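Local structure of cephalosporin acylase (Bacillus halodurans, 2NLZ) at residues A205-L208 / R209-E213; G222-A225 / D226-H229; Y314-P318 / S319-V323. The protein probably hydrolyses amide bonds of cephalosporin-like or gamma-glutamyl substrates, as a member of the gamma-glutamyltranspeptidase family of N-terminal nucleophile hydrolases. The protein carries 1 engineered substitution. All coordinates share one frame; numbering follows the deposited sequence.

Interaction 1: A205-L208 / R209-E213; sequences ADTL and RSIAE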
loop_
_atom_site.group_PDB
_atom_site.type_symbol
_atom_site.label_atom_id
_atom_site.label_comp_id
_atom_site.label_asym_id
_atom_site.label_seq_id
_atom_site.Cartn_x
_atom_site.Cartn_y
_atom_site.Cartn_z
ATOM N N ALA D 205 -31.071 -5.684 33.762
ATOM C CA ALA D 205 -30.780 -6.670 34.796
ATOM C C ALA D 205 -32.034 -7.385 35.312
ATOM O O ALA D 205 -32.063 -8.621 35.358
ATOM C CB ALA D 205 -30.047 -6.017 35.933
ATOM N N ASP D 206 -33.054 -6.602 35.682
ATOM C CA ASP D 206 -34.314 -7.117 36.235
ATOM C C ASP D 206 -35.003 -8.091 35.291
ATOM O O ASP D 206 -35.410 -9.192 35.690
ATOM C CB ASP D 206 -35.273 -5.964 36.566
ATOM C CG ASP D 206 -34.805 -5.130 37.750
ATOM O OD1 ASP D 206 -33.982 -5.624 38.548
ATOM O OD2 ASP D 206 -35.261 -3.973 37.878
ATOM N N THR D 207 -35.117 -7.682 34.035
ATOM C CA THR D 207 -35.823 -8.489 33.058
ATOM C C THR D 207 -35.036 -9.746 32.665
ATOM O O THR D 207 -35.629 -10.813 32.471
ATOM C CB THR D 207 -36.280 -7.659 31.837
ATOM O OG1 THR D 207 -36.874 -8.521 30.868
ATOM C CG2 THR D 207 -35.136 -6.975 31.208
ATOM N N LEU D 208 -33.712 -9.638 32.588
ATOM C CA LEU D 208 -32.896 -10.813 32.308
ATOM C C LEU D 208 -32.993 -11.809 33.447
ATOM O O LEU D 208 -33.103 -13.005 33.212
ATOM C CB LEU D 208 -31.443 -10.451 32.036
ATOM C CG LEU D 208 -31.159 -9.891 30.643
ATOM C CD1 LEU D 208 -29.731 -9.379 30.578
ATOM C CD2 LEU D 208 -31.421 -10.906 29.529
ATOM N N ARG D 209 -32.991 -11.306 34.677
ATOM C CA ARG D 209 -33.240 -12.147 35.841
ATOM C C ARG D 209 -34.642 -12.774 35.765
ATOM O O ARG D 209 -34.815 -13.953 36.071
ATOM C CB ARG D 209 -33.041 -11.351 37.133
ATOM C CG ARG D 209 -33.006 -12.187 38.401
ATOM C CD ARG D 209 -31.843 -11.792 39.308
ATOM N NE ARG D 209 -31.612 -10.347 39.318
ATOM C CZ ARG D 209 -30.510 -9.753 39.774
ATOM N NH1 ARG D 209 -29.509 -10.469 40.271
ATOM N NH2 ARG D 209 -30.408 -8.434 39.726
ATOM N N SER D 210 -35.627 -12.002 35.318
ATOM C CA SER D 210 -36.988 -12.504 35.267
ATOM C C SER D 210 -37.143 -13.623 34.244
ATOM O O SER D 210 -37.944 -14.530 34.456
ATOM C CB SER D 210 -37.992 -11.374 35.006
ATOM O OG SER D 210 -39.337 -11.826 35.133
ATOM N N ILE D 211 -36.385 -13.574 33.148
ATOM C CA ILE D 211 -36.484 -14.650 32.148
ATOM C C ILE D 211 -35.577 -15.811 32.487
ATOM O O ILE D 211 -35.818 -16.933 32.053
ATOM C CB ILE D 211 -36.291 -14.197 30.661
ATOM C CG1 ILE D 211 -35.046 -13.351 30.480
ATOM C CG2 ILE D 211 -37.492 -13.411 30.177
ATOM C CD1 ILE D 211 -35.196 -12.328 29.371
ATOM N N ALA D 212 -34.554 -15.539 33.290
ATOM C CA ALA D 212 -33.692 -16.588 33.830
ATOM C C ALA D 212 -34.479 -17.498 34.772
ATOM O O ALA D 212 -34.357 -18.725 34.706
ATOM C CB ALA D 212 -32.503 -15.981 34.556
ATOM N N GLU D 213 -35.297 -16.877 35.624
ATOM C CA GLU D 213 -36.050 -17.565 36.675
ATOM C C GLU D 213 -37.361 -18.166 36.195
ATOM O O GLU D 213 -38.042 -18.845 36.953
ATOM C CB GLU D 213 -36.330 -16.610 37.832
ATOM C CG GLU D 213 -35.096 -16.254 38.641
ATOM C CD GLU D 213 -35.339 -15.131 39.628
ATOM O OE1 GLU D 213 -34.352 -14.657 40.232
ATOM O OE2 GLU D 213 -36.508 -14.722 39.801
HETATM O O HOH W 1 -33.970 -7.871 39.717
#

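Interaction 2: G222-A225 / D226-H229; sequences GELA and DQIH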
loop_
_atom_site.group_PDB
_atom_site.type_symbol
_atom_site.label_atom_id
_atom_site.label_comp_id
_atom_site.label_asym_id
_atom_site.label_seq_id
_atom_site.Cartn_x
_atom_site.Cartn_y
_atom_site.Cartn_z
ATOM N N GLY D 222 -46.291 -14.413 30.936
ATOM C CA GLY D 222 -46.095 -14.117 32.345
ATOM C C GLY D 222 -46.189 -12.633 32.609
ATOM O O GLY D 222 -46.916 -11.918 31.916
ATOM N N GLU D 223 -45.434 -12.172 33.603
ATOM C CA GLU D 223 -45.541 -10.798 34.090
ATOM C C GLU D 223 -44.992 -9.738 33.127
ATOM O O GLU D 223 -45.565 -8.656 32.994
ATOM C CB GLU D 223 -44.877 -10.660 35.462
ATOM C CG GLU D 223 -45.545 -9.610 36.340
ATOM C CD GLU D 223 -44.566 -8.593 36.879
ATOM O OE1 GLU D 223 -43.713 -8.966 37.710
ATOM O OE2 GLU D 223 -44.659 -7.418 36.468
ATOM N N LEU D 224 -43.878 -10.047 32.470
ATOM C CA LEU D 224 -43.290 -9.136 31.498
ATOM C C LEU D 224 -44.207 -8.995 30.302
ATOM O O LEU D 224 -44.403 -7.895 29.792
ATOM C CB LEU D 224 -41.917 -9.622 31.052
ATOM C CG LEU D 224 -40.805 -9.549 32.092
ATOM C CD1 LEU D 224 -39.583 -10.316 31.586
ATOM C CD2 LEU D 224 -40.469 -8.097 32.466
ATOM N N ALA D 225 -44.786 -10.113 29.877
ATOM C CA ALA D 225 -45.797 -10.119 28.823
ATOM C C ALA D 225 -46.903 -9.109 29.091
ATOM O O ALA D 225 -47.341 -8.420 28.168
ATOM C CB ALA D 225 -46.391 -11.504 28.663
ATOM N N ASP D 226 -47.342 -9.028 30.350
ATOM C CA ASP D 226 -48.367 -8.073 30.773
ATOM C C ASP D 226 -47.890 -6.623 30.684
ATOM O O ASP D 226 -48.655 -5.741 30.286
ATOM C CB ASP D 226 -48.841 -8.377 32.195
ATOM C CG ASP D 226 -49.625 -9.668 32.286
ATOM O OD1 ASP D 226 -49.729 -10.206 33.400
ATOM O OD2 ASP D 226 -50.137 -10.151 31.257
ATOM N N GLN D 227 -46.632 -6.381 31.056
ATOM C CA GLN D 227 -46.043 -5.043 30.981
ATOM C C GLN D 227 -45.858 -4.587 29.546
ATOM O O GLN D 227 -46.014 -3.405 29.239
ATOM C CB GLN D 227 -44.696 -5.008 31.685
ATOM C CG GLN D 227 -44.791 -5.006 33.185
ATOM C CD GLN D 227 -43.461 -4.708 33.843
ATOM O OE1 GLN D 227 -42.988 -5.477 34.678
ATOM N NE2 GLN D 227 -42.845 -3.591 33.466
ATOM N N ILE D 228 -45.506 -5.534 28.680
ATOM C CA ILE D 228 -45.338 -5.284 27.255
ATOM C C ILE D 228 -46.691 -4.970 26.630
ATOM O O ILE D 228 -46.824 -3.986 25.908
ATOM C CB ILE D 228 -44.682 -6.492 26.532
ATOM C CG1 ILE D 228 -43.227 -6.655 26.960
ATOM C CG2 ILE D 228 -44.723 -6.315 25.029
ATOM C CD1 ILE D 228 -42.657 -8.012 26.624
ATOM N N HIS D 229 -47.690 -5.796 26.932
ATOM C CA HIS D 229 -49.046 -5.617 26.405
ATOM C C HIS D 229 -49.650 -4.274 26.806
ATOM O O HIS D 229 -50.289 -3.614 25.985
ATOM C CB HIS D 229 -49.958 -6.772 26.847
ATOM C CG HIS D 229 -51.415 -6.545 26.569
ATOM N ND1 HIS D 229 -51.980 -6.764 25.333
ATOM C CD2 HIS D 229 -52.420 -6.117 27.371
ATOM C CE1 HIS D 229 -53.268 -6.480 25.382
ATOM N NE2 HIS D 229 -53.560 -6.083 26.607
#

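Interaction 3: Y314-P318 / S319-V323; sequences YVTEP and SDMSV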
loop_
_atom_site.group_PDB
_atom_site.type_symbol
_atom_site.label_atom_id
_atom_site.label_comp_id
_atom_site.label_asym_id
_atom_site.label_seq_id
_atom_site.Cartn_x
_atom_site.Cartn_y
_atom_site.Cartn_z
ATOM N N TYR D 314 -39.371 -14.124 -3.810
ATOM C CA TYR D 314 -40.038 -15.354 -3.400
ATOM C C TYR D 314 -39.979 -15.715 -1.911
ATOM O O TYR D 314 -40.900 -16.360 -1.407
ATOM C CB TYR D 314 -39.543 -16.537 -4.248
ATOM C CG TYR D 314 -39.730 -16.347 -5.738
ATOM C CD1 TYR D 314 -41.008 -16.300 -6.307
ATOM C CD2 TYR D 314 -38.633 -16.223 -6.583
ATOM C CE1 TYR D 314 -41.183 -16.124 -7.684
ATOM C CE2 TYR D 314 -38.795 -16.046 -7.957
ATOM C CZ TYR D 314 -40.068 -15.995 -8.499
ATOM O OH TYR D 314 -40.207 -15.818 -9.855
ATOM N N VAL D 315 -38.910 -15.314 -1.217
ATOM C CA VAL D 315 -38.690 -15.758 0.170
ATOM C C VAL D 315 -39.538 -15.009 1.193
ATOM O O VAL D 315 -39.481 -13.782 1.301
ATOM C CB VAL D 315 -37.193 -15.754 0.575
ATOM C CG1 VAL D 315 -37.025 -16.001 2.067
ATOM C CG2 VAL D 315 -36.426 -16.811 -0.214
ATOM N N THR D 316 -40.337 -15.788 1.917
ATOM C CA THR D 316 -41.193 -15.323 3.000
ATOM C C THR D 316 -41.617 -16.543 3.835
ATOM O O THR D 316 -41.089 -17.643 3.633
ATOM C CB THR D 316 -42.437 -14.604 2.454
ATOM O OG1 THR D 316 -43.257 -14.181 3.548
ATOM C CG2 THR D 316 -43.240 -15.524 1.540
ATOM N N GLU D 317 -42.550 -16.350 4.767
ATOM C CA GLU D 317 -43.198 -17.468 5.474
ATOM C C GLU D 317 -43.524 -18.622 4.504
ATOM O O GLU D 317 -44.275 -18.419 3.543
ATOM C CB GLU D 317 -44.484 -16.982 6.165
ATOM C CG GLU D 317 -45.351 -18.080 6.775
ATOM C CD GLU D 317 -44.855 -18.522 8.133
ATOM O OE1 GLU D 317 -44.503 -19.714 8.277
ATOM O OE2 GLU D 317 -44.806 -17.678 9.053
ATOM N N PRO D 318 -42.957 -19.826 4.750
ATOM C CA PRO D 318 -43.020 -20.990 3.847
ATOM C C PRO D 318 -44.388 -21.245 3.210
ATOM O O PRO D 318 -44.457 -21.574 2.027
ATOM C CB PRO D 318 -42.640 -22.153 4.761
ATOM C CG PRO D 318 -41.692 -21.545 5.724
ATOM C CD PRO D 318 -42.186 -20.136 5.969
ATOM N N SER D 319 -45.452 -21.068 3.990
ATOM C CA SER D 319 -46.819 -21.305 3.530
ATOM C C SER D 319 -47.273 -20.295 2.472
ATOM O O SER D 319 -48.037 -20.641 1.573
ATOM C CB SER D 319 -47.778 -21.284 4.719
ATOM O OG SER D 319 -47.263 -22.027 5.806
ATOM N N ASP D 320 -46.793 -19.057 2.577
ATOM C CA ASP D 320 -47.161 -17.997 1.637
ATOM C C ASP D 320 -46.214 -17.922 0.441
ATOM O O ASP D 320 -46.366 -17.034 -0.402
ATOM C CB ASP D 320 -47.222 -16.629 2.339
ATOM C CG ASP D 320 -48.447 -16.473 3.238
ATOM O OD1 ASP D 320 -49.224 -15.519 3.031
ATOM O OD2 ASP D 320 -48.633 -17.295 4.157
ATOM N N MET D 321 -45.253 -18.845 0.364
ATOM C CA MET D 321 -44.269 -18.858 -0.731
ATOM C C MET D 321 -44.860 -19.371 -2.040
ATOM O O MET D 321 -45.554 -20.389 -2.064
ATOM C CB MET D 321 -43.017 -19.658 -0.358
ATOM C CG MET D 321 -42.029 -18.881 0.502
ATOM S SD MET D 321 -40.483 -19.739 0.838
ATOM C CE MET D 321 -39.863 -20.038 -0.823
ATOM N N SER D 322 -44.570 -18.654 -3.122
ATOM C CA SER D 322 -45.141 -18.945 -4.436
ATOM C C SER D 322 -44.439 -20.113 -5.136
ATOM O O SER D 322 -45.095 -20.951 -5.743
ATOM C CB SER D 322 -45.106 -17.694 -5.312
ATOM O OG SER D 322 -45.925 -17.834 -6.453
ATOM N N VAL D 323 -43.111 -20.159 -5.067
ATOM C CA VAL D 323 -42.362 -21.319 -5.553
ATOM C C VAL D 323 -41.802 -22.076 -4.354
ATOM O O VAL D 323 -42.019 -21.674 -3.209
ATOM C CB VAL D 323 -41.230 -20.926 -6.536
ATOM C CG1 VAL D 323 -41.812 -20.344 -7.806
ATOM C CG2 VAL D 323 -40.263 -19.944 -5.894
#

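Interaction 1: A205-L208 / R209-E213
L208 and I211 meet on the buried flank of one helix, their side chains crossing at a slant so that CD2 of L208 touches CD1 of I211 at 4.0 Å. I211 has its CG1 set between the backbone N and the carbonyl carbon (chi1 50°), which lays that branch back over the preceding turn. There CG1 of I211 lies 3.3 Å from O of T207, and CD1 goes on toward L208, while CG2 meets CD1 of L224. W126 of helix 122-133 touches both L208 and I211, L224 of helix 223-234 packs on T207, S210 and I211, and helix 143-151 lies against A205 and L208, so several helices cover this flank. S210 stands at the edge of the L224 interface, its OG hydrogen-bonded to OG of S218.

R209 leaves the helix with CG opposite its backbone N, then bends at chi2 and chi3, which returns the guanidinium toward the previous turn and D206. NH2 of R209 stays 4.7 Å from OD1 of D206, too far for a salt bridge; its charged partner is E150 of helix 143-151. A water bonded to OD1 of D206 also lies 3.4 Å from NE of R209, a weak bond in which the water accepts.

Underneath run four backbone bonds from residue i+4 to residue i, among them N of R209 to O of A205 at 2.9 Å (164° at the hydrogen) and N of A212 to O of L208, also 2.9 Å. This ladder, with mostly apolar side chains inward, D206 toward solvent and R209 bridging to helix 143-151, is that of an amphipathic alpha-helix, here helix 202-212, packed among the helices of the gamma-glutamyltranspeptidase fold.

Interaction 2: G222-A225 / D226-H229
The first turn of helix 223-234 starts from G222, the N-cap residue, whose O accepts a weak hydrogen bond from N of D226 at 3.3 Å. The bonds that follow are firmer: N of I228 lies 2.8 Å from O of L224, and N of H229 lies 2.9 Å from O of A225. N of Q227 reaches O of E223 at 3.2 Å.

D226 folds back over this opening turn. Its CG sits beside the backbone N, opposite the carbonyl carbon (chi1 -69°), which brings CG to 3.5 Å from O of G222 and CB to 3.4 Å from O of E223. The carboxylate thus stands beside the carbonyl oxygen of G222 without bonding to it. E223, at the first helical position, is the acidic residue more likely to be favoured by the positive end of the helix dipole.

As an element of the fold, the helix follows closely on helix 217-221: S218 makes a backbone hydrogen bond with A225, and its OG a weak one with N of L224. The inner side is apolar. L224 faces helix 202-212, where it packs on T207, S210 and I211. I228 places CG1 3.3 Å from O of L224, lying along the turn before it; L244 of helix 241-245 packs on both A225 and I228. H229 takes the other course, with CG opposite its backbone N (chi1 169°), and this swings the imidazole off the preceding turn, onto T240 and K241, the latter also touching D226; CB of H229 keeps close, 3.4 Å from O of A225.

Interaction 3: Y314-P318 / S319-V323
M321 has CG opposite its carbonyl carbon and beside its backbone N (chi1 -81°); the chain runs straight through chi2 and bends only at chi3 (58°), which turns its end along the backbone of Y314 to T316. CG of M321 lies 3.4 Å from O of Y314, and SD comes to 3.5 Å from O of T316. Alongside, CG2 of T316 slides past in the opposite sense and meets CG of M321 at 3.7 Å.

What turns the chain back on itself is a pair of overlapping beta turns, the second of type I by its backbone angles, in the loop joining helix 294-314 to helix 325-328. In the first, N of D320 donates to O of E317 at 2.8 Å; in the second, N of M321 donates to O of P318 at 3.3 Å. E317 fastens the bend to the rest of the protein through a salt bridge with R416, and OG1 of T316 is hydrogen-bonded to N409.

Replacing M321 by an alanine would probably strip the carbonyls of Y314 and T316 of the thioether chain lying over them and leave a gap beside CG2 of T316. Further on, V323 lays CG2 over one face of the Y314 ring, a CH-pi contact 4.0 Å from the ring centroid and 26° off the normal, displaced toward the rim, with L328 of helix 325-328 touching both residues.

Interactions 1 and 2 lie on two helices in contact, their centres 13 Å apart, and they touch directly through L224. Its CD1 lies 3.3 Å from OG1 of T207 and 4.0 Å from CG2 of I211, which is packing between helices 202-212 and 223-234. S218, between the two in sequence, bonds through its OG to OG of S210 and through its backbone to A225, a polar tie beside the apolar one. Interaction 3 stands apart: its centre is 36 Å from that of interaction 1 and 32 Å from that of interaction 2, with nearest atoms about 20 Å from interaction 2.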